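Local coordinates for GCN5-related N-acetyltransferase (Kribbella flavida, PDB 4IUS), which probably transfers an acyl group from a coenzyme A thioester to an acceptor molecule, at residues F119-V128 against G162-G170; I140-D148 against E187-H195. The protein carries 1 engineered substitution. All coordinates share one frame; numbering follows the deposited sequence. Where two conformers were deposited one is given.

Both contacts reach the same mixed sheet, at its GNAT part, and their centres lie about 16 Å apart. Contact 1 joins strand 123-127, which ends the sheet within this chain, to strand 161-168; next across the sheet come 171-179 and then 185-193, the strand of contact 2. Along the chain the segments alternate: strand 123-127, helix 131-141 running into 140-148, strand 161-168, and last 187-195. Helix 131-141 therefore follows directly from the edge strand, and its C-terminal end reaches strand 185-193, fourth from that edge. The contacts meet where Leu165 CD2 packs against Ile140 CD1, 4.0 Å away, so the end of the helix touches strand 161-168 of contact 1 as well as strand 185-193.

Contact 1: residues F119-V128 against G162-G170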
ATOM      1  N   PHE A 119      15.747  18.262 -10.133  1.00 10.95           N
ATOM      2  CA  PHE A 119      16.612  17.803  -9.054  1.00 11.99           C
ATOM      3  C   PHE A 119      17.585  18.927  -8.660  1.00 12.78           C
ATOM      4  O   PHE A 119      18.208  19.524  -9.555  1.00 16.59           O
ATOM      5  CB  PHE A 119      17.413  16.581  -9.509  1.00 12.37           C
ATOM      6  CG  PHE A 119      16.656  15.268  -9.443  1.00 10.85           C
ATOM      7  CD1 PHE A 119      15.352  15.131  -9.876  1.00 11.69           C
ATOM      8  CD2 PHE A 119      17.254  14.202  -8.840  1.00 10.62           C
ATOM      9  CE1 PHE A 119      14.721  13.909  -9.773  1.00 12.14           C
ATOM     10  CE2 PHE A 119      16.614  12.990  -8.711  1.00 11.81           C
ATOM     11  CZ  PHE A 119      15.362  12.847  -9.182  1.00 10.35           C
ATOM     12  N   PRO A 120      17.737  19.222  -7.344  1.00 13.65           N
ATOM     13  CA  PRO A 120      18.716  20.204  -6.919  1.00 17.39           C
ATOM     14  C   PRO A 120      20.149  19.769  -7.218  1.00 14.50           C
ATOM     15  O   PRO A 120      20.415  18.609  -7.508  1.00 13.70           O
ATOM     16  CB  PRO A 120      18.495  20.315  -5.418  1.00 22.73           C
ATOM     17  CG  PRO A 120      17.207  19.680  -5.140  1.00 22.95           C
ATOM     18  CD  PRO A 120      16.945  18.703  -6.220  1.00 14.15           C
ATOM     19  N   ALA A 121      21.076  20.707  -7.110  1.00 17.80           N
ATOM     20  CA  ALA A 121      22.495  20.411  -7.310  1.00 16.88           C
ATOM     21  C   ALA A 121      22.946  19.293  -6.355  1.00 15.37           C
ATOM     22  O   ALA A 121      22.577  19.277  -5.181  1.00 18.40           O
ATOM     23  CB  ALA A 121      23.346  21.674  -7.079  1.00 20.05           C
ATOM     24  N   GLY A 122      23.721  18.357  -6.887  1.00 14.72           N
ATOM     25  CA  GLY A 122      24.255  17.248  -6.088  1.00 13.91           C
ATOM     26  C   GLY A 122      23.345  16.051  -5.962  1.00 11.17           C
ATOM     27  O   GLY A 122      23.771  15.029  -5.421  1.00 12.57           O
ATOM     28  N   VAL A 123      22.102  16.173  -6.433  1.00 10.92           N
ATOM     29  CA  VAL A 123      21.095  15.148  -6.196  1.00  9.23           C
ATOM     30  C   VAL A 123      20.913  14.320  -7.476  1.00  8.60           C
ATOM     31  O   VAL A 123      20.748  14.865  -8.571  1.00  9.82           O
ATOM     32  CB  VAL A 123      19.751  15.745  -5.713  1.00 10.85           C
ATOM     33  CG1 VAL A 123      18.742  14.656  -5.416  1.00 10.95           C
ATOM     34  CG2 VAL A 123      19.934  16.619  -4.488  1.00 14.87           C
ATOM     35  N   THR A 124      20.964  12.995  -7.331  1.00  8.90           N
ATOM     36  CA  THR A 124      20.819  12.085  -8.450  1.00  8.40           C
ATOM     37  C   THR A 124      19.839  10.975  -8.033  1.00  7.98           C
ATOM     38  O   THR A 124      19.489  10.849  -6.860  1.00  8.25           O
ATOM     39  CB  THR A 124      22.196  11.501  -8.853  1.00  9.52           C
ATOM     40  OG1 THR A 124      22.736  10.729  -7.756  1.00 10.60           O
ATOM     41  CG2 THR A 124      23.208  12.588  -9.258  1.00 10.95           C
ATOM     42  N   ALA A 125      19.456  10.143  -8.970  1.00  8.07           N
ATOM     43  CA  ALA A 125      18.572   9.019  -8.707  1.00  7.58           C
ATOM     44  C   ALA A 125      19.064   7.775  -9.406  1.00  7.49           C
ATOM     45  O   ALA A 125      19.635   7.868 -10.491  1.00  8.95           O
ATOM     46  CB  ALA A 125      17.165   9.292  -9.187  1.00  9.50           C
ATOM     47  N   ALA A 126      18.800   6.628  -8.800  1.00  7.96           N
ATOM     48  CA  ALA A 126      19.100   5.361  -9.408  1.00  8.71           C
ATOM     49  C   ALA A 126      18.087   4.320  -8.943  1.00  8.27           C
ATOM     50  O   ALA A 126      17.793   4.208  -7.761  1.00 10.15           O
ATOM     51  CB  ALA A 126      20.507   4.899  -9.006  1.00 12.48           C
ATOM     52  N   VAL A 127      17.625   3.469  -9.847  1.00  7.63           N
ATOM     53  CA  VAL A 127      16.817   2.323  -9.510  0.60  7.62           C
ATOM     54  C   VAL A 127      17.660   1.353  -8.665  1.00  7.85           C
ATOM     55  O   VAL A 127      18.845   1.135  -8.929  1.00  9.77           O
ATOM     56  CB  VAL A 127      16.317   1.626 -10.788  0.60  8.60           C
ATOM     57  CG1 VAL A 127      17.462   0.893 -11.483  0.60  9.87           C
ATOM     58  CG2 VAL A 127      15.162   0.688 -10.478  0.60  9.76           C
ATOM     59  N   VAL A 128      17.054   0.741  -7.659  1.00  6.99           N
ATOM     60  CA  VAL A 128      17.705  -0.291  -6.855  1.00  6.41           C
ATOM     61  C   VAL A 128      18.011  -1.503  -7.730  1.00  6.65           C
ATOM     62  O   VAL A 128      17.134  -1.995  -8.438  1.00  8.12           O
ATOM     63  CB  VAL A 128      16.816  -0.705  -5.676  1.00  6.68           C
ATOM     64  CG1 VAL A 128      17.276  -1.987  -5.043  1.00  8.04           C
ATOM     65  CG2 VAL A 128      16.778   0.406  -4.666  1.00  8.12           C
ATOM     66  N   GLY A 162       9.789  -2.826  -7.432  1.00  8.06           N
ATOM     67  CA  GLY A 162      11.107  -2.271  -7.390  1.00  8.39           C
ATOM     68  C   GLY A 162      11.205  -1.113  -6.423  1.00  6.80           C
ATOM     69  O   GLY A 162      10.256  -0.776  -5.747  1.00  8.27           O
ATOM     70  N   ALA A 163      12.378  -0.509  -6.385  1.00  7.12           N
ATOM     71  CA  ALA A 163      12.611   0.625  -5.525  1.00  6.59           C
ATOM     72  C   ALA A 163      13.631   1.546  -6.164  1.00  6.29           C
ATOM     73  O   ALA A 163      14.327   1.149  -7.086  1.00  7.29           O
ATOM     74  CB  ALA A 163      13.012   0.206  -4.107  1.00  8.18           C
ATOM     75  N   VAL A 164      13.749   2.745  -5.601  1.00  6.51           N
ATOM     76  CA  VAL A 164      14.706   3.750  -6.071  1.00  6.40           C
ATOM     77  C   VAL A 164      15.434   4.353  -4.866  1.00  6.01           C
ATOM     78  O   VAL A 164      14.891   4.385  -3.769  1.00  7.44           O
ATOM     79  CB  VAL A 164      14.020   4.864  -6.916  1.00  6.73           C
ATOM     80  CG1 VAL A 164      13.201   4.244  -8.045  1.00  9.02           C
ATOM     81  CG2 VAL A 164      13.217   5.830  -6.053  1.00  8.55           C
ATOM     82  N   LEU A 165      16.636   4.825  -5.123  1.00  6.00           N
ATOM     83  CA  LEU A 165      17.372   5.638  -4.173  1.00  6.73           C
ATOM     84  C   LEU A 165      17.658   6.985  -4.793  1.00  6.40           C
ATOM     85  O   LEU A 165      18.131   7.090  -5.935  1.00  7.46           O
ATOM     86  CB  LEU A 165      18.702   4.939  -3.810  1.00  6.86           C
ATOM     87  CG  LEU A 165      18.535   3.644  -2.991  1.00  7.51           C
ATOM     88  CD1 LEU A 165      19.875   2.925  -2.857  1.00  9.73           C
ATOM     89  CD2 LEU A 165      17.920   3.896  -1.611  1.00  9.84           C
ATOM     90  N   ILE A 166      17.410   8.016  -4.000  1.00  6.56           N
ATOM     91  CA  ILE A 166      17.819   9.383  -4.293  1.00  6.80           C
ATOM     92  C   ILE A 166      19.112   9.606  -3.517  1.00  7.19           C
ATOM     93  O   ILE A 166      19.164   9.318  -2.303  1.00  8.86           O
ATOM     94  CB  ILE A 166      16.752  10.402  -3.859  1.00  8.02           C
ATOM     95  CG1 ILE A 166      15.429  10.155  -4.521  1.00  9.97           C
ATOM     96  CG2 ILE A 166      17.234  11.835  -4.029  1.00  9.90           C
ATOM     97  CD1 ILE A 166      15.464  10.267  -5.996  1.00 11.62           C
ATOM     98  N   ARG A 167      20.152  10.077  -4.198  1.00  7.76           N
ATOM     99  CA  ARG A 167      21.460  10.256  -3.600  0.70  8.32           C
ATOM    100  C   ARG A 167      21.842  11.712  -3.585  1.00  7.86           C
ATOM    101  O   ARG A 167      21.527  12.457  -4.509  1.00  9.73           O
ATOM    102  CB  ARG A 167      22.480   9.464  -4.376  0.70  9.46           C
ATOM    103  CG  ARG A 167      22.064   8.008  -4.623  0.70  9.97           C
ATOM    104  CD  ARG A 167      21.771   7.704  -6.085  0.70 11.31           C
ATOM    105  NE  ARG A 167      22.996   8.002  -6.818  0.70 12.49           N
ATOM    106  CZ  ARG A 167      24.073   7.228  -6.820  0.70 14.15           C
ATOM    107  NH1 ARG A 167      25.220   7.651  -7.370  0.70 17.81           N
ATOM    108  NH2 ARG A 167      24.007   6.010  -6.291  0.70 14.57           N
HETATM  109  N   MSE A 168      22.533  12.092  -2.535  1.00  9.28           N
HETATM  110  CA  MSE A 168      23.133  13.401  -2.426  0.60 10.06           C
HETATM  111  C   MSE A 168      24.651  13.210  -2.391  1.00 10.31           C
HETATM  112  O   MSE A 168      25.167  12.492  -1.509  1.00 10.08           O
HETATM  113  CB  MSE A 168      22.608  14.086  -1.165  0.60 12.11           C
HETATM  114  CG  MSE A 168      23.185  15.454  -0.904  0.60 14.87           C
HETATM  115 SE   MSE A 168      22.738  16.827  -2.186  0.39 18.26          SE
HETATM  116  CE  MSE A 168      21.001  17.301  -1.451  0.60 24.93           C
ATOM    117  N   ASP A 169      25.336  13.782  -3.353  1.00 10.93           N
ATOM    118  CA  ASP A 169      26.768  13.590  -3.479  1.00 11.59           C
ATOM    119  C   ASP A 169      27.107  12.089  -3.378  1.00 11.41           C
ATOM    120  O   ASP A 169      28.108  11.698  -2.772  1.00 12.76           O
ATOM    121  CB  ASP A 169      27.518  14.433  -2.445  1.00 12.97           C
ATOM    122  CG  ASP A 169      27.304  15.904  -2.637  1.00 15.92           C
ATOM    123  OD1 ASP A 169      27.222  16.356  -3.809  1.00 20.26           O
ATOM    124  OD2 ASP A 169      27.212  16.589  -1.626  1.00 20.78           O
ATOM    125  N   GLY A 170      26.298  11.261  -4.055  1.00 11.80           N
ATOM    126  CA  GLY A 170      26.593   9.837  -4.164  1.00 11.87           C
ATOM    127  C   GLY A 170      26.153   8.936  -3.008  1.00 12.29           C
ATOM    128  O   GLY A 170      26.309   7.726  -3.046  1.00 16.74           O
TER
HETATM  129  O   HOH W   1      24.363  12.227  -6.071  1.00 13.89           O
HETATM  130  O   HOH W   2      14.391  -2.306  -7.820  1.00  9.68           O
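Val123, Ala125 and Val127 lie across from Met168, Ile166 and Val164 on one face of an antiparallel strand pair, the edge of the GNAT sheet. Val123 uses both methyls. CG1, anti to the backbone N (chi1 -177°), presses tightly on Ile166 CG2, 3.5 Å away, while CG2 faces the end of selenomethionine Met168, whose chain bends twice to bring SE within 3.6 Å of that Val123 methyl in one of two deposited conformers. Cutting Val123 back to an alanine would probably open a gap beside Ile166 CG2 and leave the selenomethionine tip freer to turn. The longer branch of Ile166 goes elsewhere: CD1 sits 3.7 Å from Ala125 CB and meets the Phe119 ring obliquely at CE2. Helix 202-216 covers this face, with Leu205 on Phe119, Ala206 on Ile166 and Tyr209 on Ala125 and Val164.

The backbones pair through two hydrogen bonds at Thr124-Arg167 and two at Ala126-Leu165, the straightest being Leu165 N to Ala126 O (2.9 Å, 177°). Beyond them Val128 N bonds to Ala163 O, and Val128 CG2 packs on Ala163 CB at 3.8 Å, over Glu133 and Gln134 of helix 131-141. At the other end a type II turn, Pro120 to Val123, leads into the strand, and Gly122 O accepts both Asp169 N and a water. That water also hydrogen-bonds Thr124 OG1, which in turn receives Arg167 NE at 2.9 Å, in the guanidinium plane, in one of the arginine's two conformers.

Contact 2: residues I140-D148 against E187-H195; sequences IAGDAYETD and EVAGVGTLH
Ala141 and Gly192 bring their CA atoms to 4.4 Å where the C-terminal part of helix 131-141 lies over strand 187-193; a type I turn from Ala141 to Ala144, closed by Ala144 N to Ala141 O, then sends the chain back along the strand toward Glu187. The close approach depends on Gly192, since a side chain there would run into Ala141 CA and crowd Ile140 O. Ile140 spreads its two branches over the strand's end. CG2, anti to the backbone N, lies 3.7 Å from Gly192 O, and CG1 meets Leu194 CD2 at 4.0 Å, the two side chains crossing at about a right angle. Pro172 and Thr175 of the neighbouring strand also touch Ile140. One step on, Ala141 CB rests 3.5 Å from Gly190 O.

Gly190 has positive phi (65°), and the pairing with strand 171-179 passes from Ala189-Ala177 to Gly192-Thr175, one residue longer on this side. That kink is consistent with the beta bulge of the fourth GNAT strand, which in relatives helps part the sheet where acetyl-CoA binds. Thr193, farther along, makes a weak hydrogen bond to a malonate probably taken from the crystallisation liquor.

Over the kink, Glu146, in one of two conformers, lays its carboxylate along the backbone, OE2 3.6 Å from Gly190 CA and 3.8 Å from Ala189 CB. At the far end Glu187 stands fully extended, CG anti to its N (chi1 -177°), and Asp148 comes across it with the carboxylate planes 85° apart. Asp148 OD2 is modelled 2.5 Å from Glu187 OE1, a doubtful spacing that belongs to one of two aspartate conformers; Asp148 OD1 forms a salt bridge with Arg44.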
ATOM      1  N   ILE A 140      16.475   3.273   5.110  1.00  9.08           N
ATOM      2  CA  ILE A 140      16.081   4.683   5.042  1.00  9.71           C
ATOM      3  C   ILE A 140      14.615   4.845   5.381  1.00 11.62           C
ATOM      4  O   ILE A 140      14.264   5.743   6.139  1.00 16.98           O
ATOM      5  CB  ILE A 140      16.432   5.309   3.683  1.00  8.32           C
ATOM      6  CG1 ILE A 140      17.947   5.322   3.446  1.00  9.63           C
ATOM      7  CG2 ILE A 140      15.739   6.656   3.520  1.00 10.88           C
ATOM      8  CD1 ILE A 140      18.324   5.551   1.989  1.00 14.58           C
ATOM      9  N   ALA A 141      13.763   3.971   4.843  1.00 12.69           N
ATOM     10  CA  ALA A 141      12.306   3.994   5.080  1.00 15.87           C
ATOM     11  C   ALA A 141      11.900   3.392   6.430  1.00 15.93           C
ATOM     12  O   ALA A 141      10.776   3.546   6.818  1.00 27.43           O
ATOM     13  CB  ALA A 141      11.614   3.223   3.986  1.00 19.02           C
ATOM     14  N   GLY A 142      12.801   2.741   7.148  1.00 18.23           N
ATOM     15  CA  GLY A 142      12.473   1.755   8.169  1.00 23.56           C
ATOM     16  C   GLY A 142      11.618   2.082   9.350  1.00 23.01           C
ATOM     17  O   GLY A 142      10.979   1.189   9.906  1.00 21.95           O
ATOM     18  N   ASP A 143      11.695   3.314   9.823  1.00 24.72           N
ATOM     19  CA  ASP A 143      10.931   3.734  11.002  1.00 29.28           C
ATOM     20  C   ASP A 143       9.529   4.244  10.621  1.00 29.96           C
ATOM     21  O   ASP A 143       8.677   4.432  11.488  1.00 41.20           O
ATOM     22  CB  ASP A 143      11.729   4.749  11.851  1.00 29.12           C
ATOM     23  CG  ASP A 143      12.129   6.020  11.088  1.00 38.29           C
ATOM     24  OD1 ASP A 143      12.268   5.986   9.843  1.00 48.21           O
ATOM     25  OD2 ASP A 143      12.321   7.065  11.758  1.00 55.55           O
ATOM     26  N   ALA A 144       9.269   4.370   9.317  1.00 25.13           N
ATOM     27  CA  ALA A 144       7.968   4.781   8.812  1.00 25.58           C
ATOM     28  C   ALA A 144       6.946   3.617   8.907  1.00 24.63           C
ATOM     29  O   ALA A 144       7.291   2.449   8.779  1.00 25.94           O
ATOM     30  CB  ALA A 144       8.105   5.275   7.370  1.00 28.74           C
ATOM     31  N   TYR A 145       5.686   3.966   9.069  1.00 22.76           N
ATOM     32  CA  TYR A 145       4.587   3.001   9.062  1.00 22.66           C
ATOM     33  C   TYR A 145       4.415   2.441   7.651  1.00 22.56           C
ATOM     34  O   TYR A 145       4.157   3.194   6.714  1.00 27.78           O
ATOM     35  CB  TYR A 145       3.265   3.672   9.493  1.00 23.72           C
ATOM     36  CG  TYR A 145       2.090   2.704   9.629  1.00 25.77           C
ATOM     37  CD1 TYR A 145       1.879   1.981  10.816  1.00 28.29           C
ATOM     38  CD2 TYR A 145       1.193   2.516   8.580  1.00 28.53           C
ATOM     39  CE1 TYR A 145       0.811   1.086  10.934  1.00 29.67           C
ATOM     40  CE2 TYR A 145       0.122   1.620   8.687  1.00 30.19           C
ATOM     41  CZ  TYR A 145      -0.070   0.905   9.864  1.00 29.60           C
ATOM     42  OH  TYR A 145      -1.127   0.022   9.987  1.00 26.54           O
ATOM     43  N   GLU A 146       4.549   1.129   7.517  0.60 16.79           N
ATOM     44  CA  GLU A 146       4.508   0.481   6.232  0.60 17.78           C
ATOM     45  C   GLU A 146       3.961  -0.908   6.321  0.60 18.91           C
ATOM     46  O   GLU A 146       4.570  -1.735   6.930  0.60 16.68           O
ATOM     47  CB  GLU A 146       5.906   0.346   5.707  0.60 19.63           C
ATOM     48  CG  GLU A 146       5.975   0.744   4.283  0.60 26.91           C
ATOM     49  CD  GLU A 146       6.601  -0.275   3.400  0.60 25.80           C
ATOM     50  OE1 GLU A 146       7.453  -1.084   3.870  0.60 27.51           O
ATOM     51  OE2 GLU A 146       6.234  -0.228   2.216  0.60 29.01           O
ATOM     52  N   THR A 147       2.809  -1.152   5.708  0.60 21.50           N
ATOM     53  CA  THR A 147       2.168  -2.468   5.805  0.60 18.03           C
ATOM     54  C   THR A 147       1.983  -3.163   4.458  0.60 20.53           C
ATOM     55  O   THR A 147       1.542  -4.310   4.411  0.60 21.41           O
ATOM     56  CB  THR A 147       0.833  -2.416   6.577  0.60 17.94           C
ATOM     57  OG1 THR A 147      -0.071  -1.494   5.963  0.60 22.78           O
ATOM     58  CG2 THR A 147       1.071  -2.047   8.053  0.60 15.82           C
ATOM     59  N   ASP A 148       2.389  -2.507   3.375  0.60 19.93           N
ATOM     60  CA  ASP A 148       2.247  -3.075   2.028  0.60 19.19           C
ATOM     61  C   ASP A 148       3.612  -3.448   1.466  0.60 25.86           C
ATOM     62  O   ASP A 148       4.626  -3.393   2.181  0.60 22.17           O
ATOM     63  CB  ASP A 148       1.454  -2.116   1.112  0.60 20.00           C
ATOM     64  CG  ASP A 148      -0.067  -2.182   1.378  0.60 18.32           C
ATOM     65  OD1 ASP A 148      -0.452  -2.970   2.277  0.60 21.15           O
ATOM     66  OD2 ASP A 148      -0.872  -1.493   0.703  0.60 22.01           O
ATOM     67  N   GLU A 187       1.067   0.203  -6.402  1.00  8.20           N
ATOM     68  CA  GLU A 187       1.101   1.048  -5.243  1.00  8.10           C
ATOM     69  C   GLU A 187       2.509   1.566  -5.042  1.00  7.81           C
ATOM     70  O   GLU A 187       3.443   0.759  -5.010  1.00  8.99           O
ATOM     71  CB  GLU A 187       0.626   0.300  -4.004  1.00  9.49           C
ATOM     72  CG  GLU A 187       0.605   1.227  -2.787  1.00 10.59           C
ATOM     73  CD  GLU A 187       0.346   0.573  -1.442  1.00 13.01           C
ATOM     74  OE1 GLU A 187       0.188  -0.652  -1.427  1.00 15.24           O
ATOM     75  OE2 GLU A 187       0.289   1.316  -0.423  1.00 14.81           O
ATOM     76  N   VAL A 188       2.665   2.868  -4.865  1.00  7.91           N
ATOM     77  CA  VAL A 188       3.934   3.467  -4.485  1.00  7.88           C
ATOM     78  C   VAL A 188       3.908   3.609  -2.963  1.00  9.88           C
ATOM     79  O   VAL A 188       2.933   4.125  -2.389  1.00 10.58           O
ATOM     80  CB  VAL A 188       4.175   4.806  -5.202  1.00  9.27           C
ATOM     81  CG1 VAL A 188       5.411   5.489  -4.662  1.00 11.18           C
ATOM     82  CG2 VAL A 188       4.317   4.554  -6.702  1.00 10.97           C
ATOM     83  N   ALA A 189       4.938   3.099  -2.291  1.00  8.71           N
ATOM     84  CA  ALA A 189       4.977   3.027  -0.840  1.00  9.10           C
ATOM     85  C   ALA A 189       6.436   2.994  -0.426  1.00  8.76           C
ATOM     86  O   ALA A 189       7.340   3.188  -1.220  1.00  9.67           O
ATOM     87  CB  ALA A 189       4.216   1.786  -0.328  1.00 11.38           C
ATOM     88  N   GLY A 190       6.689   2.814   0.840  1.00 10.30           N
ATOM     89  CA  GLY A 190       8.062   2.733   1.309  1.00  9.63           C
ATOM     90  C   GLY A 190       8.826   4.032   1.132  1.00  8.46           C
ATOM     91  O   GLY A 190      10.040   4.011   0.968  1.00  9.98           O
ATOM     92  N   VAL A 191       8.151   5.167   1.193  1.00  9.43           N
ATOM     93  CA  VAL A 191       8.766   6.447   0.973  1.00  9.39           C
ATOM     94  C   VAL A 191       9.441   6.869   2.272  1.00  9.83           C
ATOM     95  O   VAL A 191       8.844   6.810   3.351  1.00 12.87           O
ATOM     96  CB  VAL A 191       7.779   7.542   0.504  1.00  9.57           C
ATOM     97  CG1 VAL A 191       8.495   8.876   0.234  1.00 13.15           C
ATOM     98  CG2 VAL A 191       7.069   7.078  -0.744  1.00 11.80           C
ATOM     99  N   GLY A 192      10.692   7.310   2.194  1.00  9.64           N
ATOM    100  CA  GLY A 192      11.341   7.900   3.331  1.00 10.44           C
ATOM    101  C   GLY A 192      12.553   8.700   2.973  1.00  9.02           C
ATOM    102  O   GLY A 192      13.083   8.612   1.886  1.00  9.09           O
ATOM    103  N   THR A 193      13.000   9.494   3.939  1.00 10.07           N
ATOM    104  CA  THR A 193      14.235  10.235   3.851  0.60 10.08           C
ATOM    105  C   THR A 193      14.982  10.128   5.145  1.00 10.29           C
ATOM    106  O   THR A 193      14.368  10.015   6.220  1.00 13.81           O
ATOM    107  CB  THR A 193      14.026  11.725   3.545  0.60 11.49           C
ATOM    108  OG1 THR A 193      13.686  12.432   4.742  0.60 19.19           O
ATOM    109  CG2 THR A 193      12.963  11.914   2.465  0.60  8.48           C
ATOM    110  N   LEU A 194      16.295  10.158   5.068  1.00 10.15           N
ATOM    111  CA  LEU A 194      17.067  10.252   6.309  1.00 11.01           C
ATOM    112  C   LEU A 194      16.671  11.519   7.078  1.00 10.91           C
ATOM    113  O   LEU A 194      16.392  12.563   6.502  1.00 12.50           O
ATOM    114  CB  LEU A 194      18.547  10.301   5.983  1.00 13.10           C
ATOM    115  CG  LEU A 194      19.165   8.996   5.476  1.00 15.49           C
ATOM    116  CD1 LEU A 194      20.649   9.301   5.203  1.00 20.20           C
ATOM    117  CD2 LEU A 194      18.952   7.812   6.437  1.00 17.79           C
ATOM    118  N   HIS A 195      16.650  11.435   8.391  1.00 13.33           N
ATOM    119  CA  HIS A 195      16.282  12.554   9.239  1.00 14.32           C
ATOM    120  C   HIS A 195      17.125  13.783   8.965  1.00 15.05           C
ATOM    121  O   HIS A 195      16.613  14.922   8.950  1.00 18.59           O
ATOM    122  CB  HIS A 195      16.368  12.106  10.707  1.00 18.22           C
ATOM    123  CG  HIS A 195      15.885  13.129  11.661  1.00 23.17           C
ATOM    124  ND1 HIS A 195      14.592  13.429  11.785  1.00 28.58           N
ATOM    125  CD2 HIS A 195      16.579  13.981  12.497  1.00 29.08           C
ATOM    126  CE1 HIS A 195      14.454  14.412  12.702  1.00 31.56           C
ATOM    127  NE2 HIS A 195      15.677  14.758  13.121  1.00 31.69           N
TER